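Local coordinates for tegument protein UL51 (Human herpesvirus 1, PDB 6T5A) that probably acts in egress of virus particles from the perinuclear space and in secondary envelopment of cytoplasmic capsids at membranes derived from the trans-Golgi network, at residues A18-P22 with S23-P27; A42-L46 with D47-G51. The protein carries 1 engineered substitution. One frame throughout, in Å; residues are numbered along the deposited sequence.

Contact 1 (A18-P22 with S23-P27)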
loop_
_atom_site.group_PDB
_atom_site.type_symbol
_atom_site.label_atom_id
_atom_site.label_comp_id
_atom_site.label_asym_id
_atom_site.label_seq_id
_atom_site.Cartn_x
_atom_site.Cartn_y
_atom_site.Cartn_z
ATOM N N ALA A 18 -27.539 22.505 -10.668
ATOM C CA ALA A 18 -28.025 21.295 -10.007
ATOM C C ALA A 18 -27.734 21.285 -8.496
ATOM O O ALA A 18 -28.497 20.679 -7.735
ATOM C CB ALA A 18 -27.414 20.063 -10.660
ATOM N N ALA A 19 -26.625 21.936 -8.081
ATOM C CA ALA A 19 -26.134 21.998 -6.704
ATOM C C ALA A 19 -27.099 22.626 -5.709
ATOM O O ALA A 19 -27.655 23.701 -5.957
ATOM C CB ALA A 19 -24.787 22.707 -6.654
ATOM N N VAL A 20 -27.294 21.944 -4.576
ATOM C CA VAL A 20 -28.150 22.427 -3.491
ATOM C C VAL A 20 -27.247 23.190 -2.501
ATOM O O VAL A 20 -26.323 22.601 -1.945
ATOM C CB VAL A 20 -28.959 21.288 -2.815
ATOM C CG1 VAL A 20 -29.886 21.840 -1.732
ATOM C CG2 VAL A 20 -29.753 20.490 -3.855
ATOM N N PRO A 21 -27.451 24.503 -2.315
ATOM C CA PRO A 21 -26.569 25.249 -1.395
ATOM C C PRO A 21 -26.833 24.899 0.073
ATOM O O PRO A 21 -27.959 24.514 0.403
ATOM C CB PRO A 21 -26.916 26.719 -1.679
ATOM C CG PRO A 21 -28.307 26.693 -2.188
ATOM C CD PRO A 21 -28.487 25.376 -2.913
ATOM N N PRO A 22 -25.854 25.105 0.979
ATOM C CA PRO A 22 -26.092 24.836 2.413
ATOM C C PRO A 22 -27.327 25.548 2.963
ATOM O O PRO A 22 -28.036 24.964 3.763
ATOM C CB PRO A 22 -24.836 25.384 3.069
ATOM C CG PRO A 22 -23.771 25.125 2.053
ATOM C CD PRO A 22 -24.453 25.517 0.760
ATOM N N SER A 23 -27.627 26.784 2.490
ATOM C CA SER A 23 -28.791 27.541 2.958
ATOM C C SER A 23 -30.115 26.796 2.753
ATOM O O SER A 23 -31.044 27.009 3.518
ATOM C CB SER A 23 -28.832 28.927 2.326
ATOM O OG SER A 23 -28.873 28.851 0.914
ATOM N N GLU A 24 -30.176 25.884 1.770
ATOM C CA GLU A 24 -31.349 25.042 1.520
ATOM C C GLU A 24 -31.224 23.639 2.137
ATOM O O GLU A 24 -32.224 23.055 2.519
ATOM C CB GLU A 24 -31.663 24.932 0.011
ATOM C CG GLU A 24 -32.214 26.202 -0.614
ATOM C CD GLU A 24 -33.407 26.830 0.076
ATOM O OE1 GLU A 24 -34.372 26.104 0.408
ATOM O OE2 GLU A 24 -33.369 28.059 0.296
ATOM N N ALA A 25 -30.016 23.087 2.226
ATOM C CA ALA A 25 -29.809 21.766 2.811
ATOM C C ALA A 25 -28.492 21.818 3.550
ATOM O O ALA A 25 -27.416 21.610 2.969
ATOM C CB ALA A 25 -29.820 20.677 1.723
ATOM N N GLU A 26 -28.579 22.201 4.831
ATOM C CA GLU A 26 -27.405 22.399 5.678
ATOM C C GLU A 26 -26.576 21.152 5.800
ATOM O O GLU A 26 -27.116 20.082 6.084
ATOM C CB GLU A 26 -27.757 22.977 7.063
ATOM C CG GLU A 26 -28.276 24.414 7.015
ATOM C CD GLU A 26 -27.357 25.555 6.598
ATOM O OE1 GLU A 26 -26.143 25.343 6.379
ATOM O OE2 GLU A 26 -27.879 26.677 6.453
ATOM N N PRO A 27 -25.261 21.263 5.559
ATOM C CA PRO A 27 -24.405 20.078 5.709
ATOM C C PRO A 27 -24.262 19.662 7.169
ATOM O O PRO A 27 -24.457 20.468 8.089
ATOM C CB PRO A 27 -23.066 20.503 5.086
ATOM C CG PRO A 27 -23.089 21.985 5.032
ATOM C CD PRO A 27 -24.484 22.469 5.201
#
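Pro21 and Ala25 close a single helix-like turn, an alpha turn with a beta turn nested inside it, in the extended N-terminal part of the UL51 chain. Pro21 O accepts twice. Glu24 N, 2.9 Å from Pro21 O, approaches from above the carbonyl plane, 47° out of it, whereas Ala25 N lies in that plane at 3.1 Å from Pro21 O. Pro22 suits the first corner of the turn: its ring fixes phi near the helical value, and it has no N-H that would need a partner.

Glu26 folds back over this corner. Its CB starts 3.9 Å from Pro22 O and CG lies 3.3 Å from Pro22 O; the bend at chi2 (-67°) then swings CD to 3.0 Å from Pro22 O. Because both carboxylate oxygens are only slightly farther away, Pro22 O sits over the face of the group near its carbon. Both are acceptors, as is the carbonyl oxygen, so this approach is a contact and not a bond. At the tip, OE1 rests 3.6 Å from Pro22 CB.

Across the turn, Val20 CG1, held anti to its backbone N (chi1 -177°), reaches Ala25 CB at 3.6 Å, a small methyl well matched to the branched side chain. Ser23 turns its OG to an acidic side chain on a chain of another protein, whose backbone also packs against Pro22. The exit from the turn is marked by a proline-on-proline contact, Pro22 CB lying 3.6 Å from Pro27 CD.

Contact 2 (A42-L46 with D47-G51); sequences APITL and DDALG
A capping box formed by Thr45 and Asp48 starts helix 46-61, with Thr45 as N-cap. Each residue's side chain accepts the other's backbone N-H. Thr45 OG1, placed between the backbone N and the carbonyl carbon (chi1 71°), takes the bond from Asp48 N at 3.1 Å. In return Asp48 OD2 accepts from Thr45 N at 3.1 Å; the bond is nearly straight, 175° at the hydrogen, although the donor stands above the carboxylate plane, 42° out of it. The two side chains thus fix each other's rotation. Threonine suits the N-cap because its short hydroxyl branch can meet an amide of the first turn that has no helical carbonyl before it, and the negative charge of Asp48 is probably favoured at this positive end of the helix dipole.

Two waters extend the polar surface. Water 1, 2.7 Å from Asp48 OD2, donates to that oxygen and to Pro43 O, tying the carboxylate to the residue that follows a cis peptide bond. Water 2 is hydrogen-bonded to Thr45 OG1 at 2.7 Å and donates to Asp48 OD1.

Regular helical bonds then take over, Ala49 N to Thr45 O at 3.1 Å and Leu50 N to Leu46 O at 2.9 Å. One turn apart, Leu46 CG and Leu50 CD1 touch at 3.9 Å; Leu46 also packs on Val35 of the second subunit, as befits a buried leucine. On the other flank Ile44 lays CG2 against Asp48 CB and comes within 4.4 Å of Ala49 CB, a loose apolar approach. Reciprocal side-chain to backbone bonds from N-cap and N3 residues are the signature of the helix N-terminal capping box.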
loop_
_atom_site.group_PDB
_atom_site.type_symbol
_atom_site.label_atom_id
_atom_site.label_comp_id
_atom_site.label_asym_id
_atom_site.label_seq_id
_atom_site.Cartn_x
_atom_site.Cartn_y
_atom_site.Cartn_z
ATOM N N ALA A 42 -1.781 -11.859 6.852
ATOM C CA ALA A 42 -1.538 -11.777 5.406
ATOM C C ALA A 42 -0.524 -12.865 4.992
ATOM O O ALA A 42 0.382 -13.163 5.776
ATOM C CB ALA A 42 -0.996 -10.385 5.046
ATOM N N PRO A 43 -0.659 -13.494 3.800
ATOM C CA PRO A 43 -1.667 -13.248 2.752
ATOM C C PRO A 43 -2.902 -14.166 2.837
ATOM O O PRO A 43 -3.546 -14.385 1.814
ATOM C CB PRO A 43 -0.856 -13.488 1.475
ATOM C CG PRO A 43 0.032 -14.674 1.865
ATOM C CD PRO A 43 0.310 -14.520 3.358
ATOM N N ILE A 44 -3.221 -14.726 4.034
ATOM C CA ILE A 44 -4.358 -15.648 4.195
ATOM C C ILE A 44 -5.653 -14.872 4.008
ATOM O O ILE A 44 -5.848 -13.834 4.646
ATOM C CB ILE A 44 -4.348 -16.445 5.555
ATOM C CG1 ILE A 44 -3.009 -17.186 5.804
ATOM C CG2 ILE A 44 -5.567 -17.404 5.690
ATOM C CD1 ILE A 44 -2.573 -18.267 4.732
ATOM N N THR A 45 -6.528 -15.385 3.131
ATOM C CA THR A 45 -7.807 -14.730 2.828
ATOM C C THR A 45 -8.920 -15.349 3.678
ATOM O O THR A 45 -8.760 -16.456 4.206
ATOM C CB THR A 45 -8.140 -14.870 1.330
ATOM O OG1 THR A 45 -8.477 -16.233 1.032
ATOM C CG2 THR A 45 -7.023 -14.368 0.410
ATOM N N LEU A 46 -10.075 -14.669 3.753
ATOM C CA LEU A 46 -11.231 -15.213 4.456
ATOM C C LEU A 46 -11.678 -16.551 3.816
ATOM O O LEU A 46 -11.996 -17.489 4.559
ATOM C CB LEU A 46 -12.357 -14.169 4.491
ATOM C CG LEU A 46 -13.688 -14.573 5.138
ATOM C CD1 LEU A 46 -13.513 -15.038 6.619
ATOM C CD2 LEU A 46 -14.661 -13.427 5.033
ATOM N N ASP A 47 -11.655 -16.651 2.450
ATOM C CA ASP A 47 -12.009 -17.878 1.729
ATOM C C ASP A 47 -11.084 -19.022 2.145
ATOM O O ASP A 47 -11.540 -20.154 2.290
ATOM C CB ASP A 47 -11.922 -17.673 0.204
ATOM C CG ASP A 47 -12.476 -18.831 -0.606
ATOM O OD1 ASP A 47 -13.695 -19.091 -0.515
ATOM O OD2 ASP A 47 -11.695 -19.464 -1.351
ATOM N N ASP A 48 -9.768 -18.732 2.313
ATOM C CA ASP A 48 -8.783 -19.748 2.717
ATOM C C ASP A 48 -9.112 -20.301 4.102
ATOM O O ASP A 48 -9.081 -21.504 4.304
ATOM C CB ASP A 48 -7.375 -19.150 2.797
ATOM C CG ASP A 48 -6.682 -18.814 1.500
ATOM O OD1 ASP A 48 -7.047 -19.408 0.458
ATOM O OD2 ASP A 48 -5.740 -17.983 1.535
ATOM N N ALA A 49 -9.354 -19.404 5.068
ATOM C CA ALA A 49 -9.626 -19.806 6.436
ATOM C C ALA A 49 -10.984 -20.487 6.570
ATOM O O ALA A 49 -11.079 -21.445 7.323
ATOM C CB ALA A 49 -9.484 -18.612 7.376
ATOM N N LEU A 50 -12.013 -20.061 5.790
ATOM C CA LEU A 50 -13.328 -20.726 5.814
ATOM C C LEU A 50 -13.237 -22.118 5.171
ATOM O O LEU A 50 -13.885 -23.046 5.652
ATOM C CB LEU A 50 -14.435 -19.899 5.104
ATOM C CG LEU A 50 -15.010 -18.675 5.877
ATOM C CD1 LEU A 50 -15.879 -17.828 4.969
ATOM C CD2 LEU A 50 -15.839 -19.103 7.072
ATOM N N GLY A 51 -12.423 -22.249 4.114
ATOM C CA GLY A 51 -12.187 -23.533 3.436
ATOM C C GLY A 51 -11.473 -24.496 4.368
ATOM O O GLY A 51 -11.808 -25.682 4.418
HETATM O O HOH W 1 -3.751 -16.662 0.313
HETATM O O HOH W 2 -8.216 -17.097 -1.527
#

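Overall arrangement
Contact 1 and contact 2 follow one another along the chain, on either side of strand 28-38 in sequence, and do not touch: their centres are 45 Å apart and their nearest atoms about 35 Å. The turn at 18-27 lies far out on the N-terminal arm, its centre 58 Å from that of the chain, whereas the capped helix start at 42-51 is 15 Å from it and leads into the helical part. Both contacts lie against chains of another protein, and contact 2 additionally meets a second copy of UL51. Together they are a turn and a capped helix start of an elongated subunit, separated in sequence by one long strand.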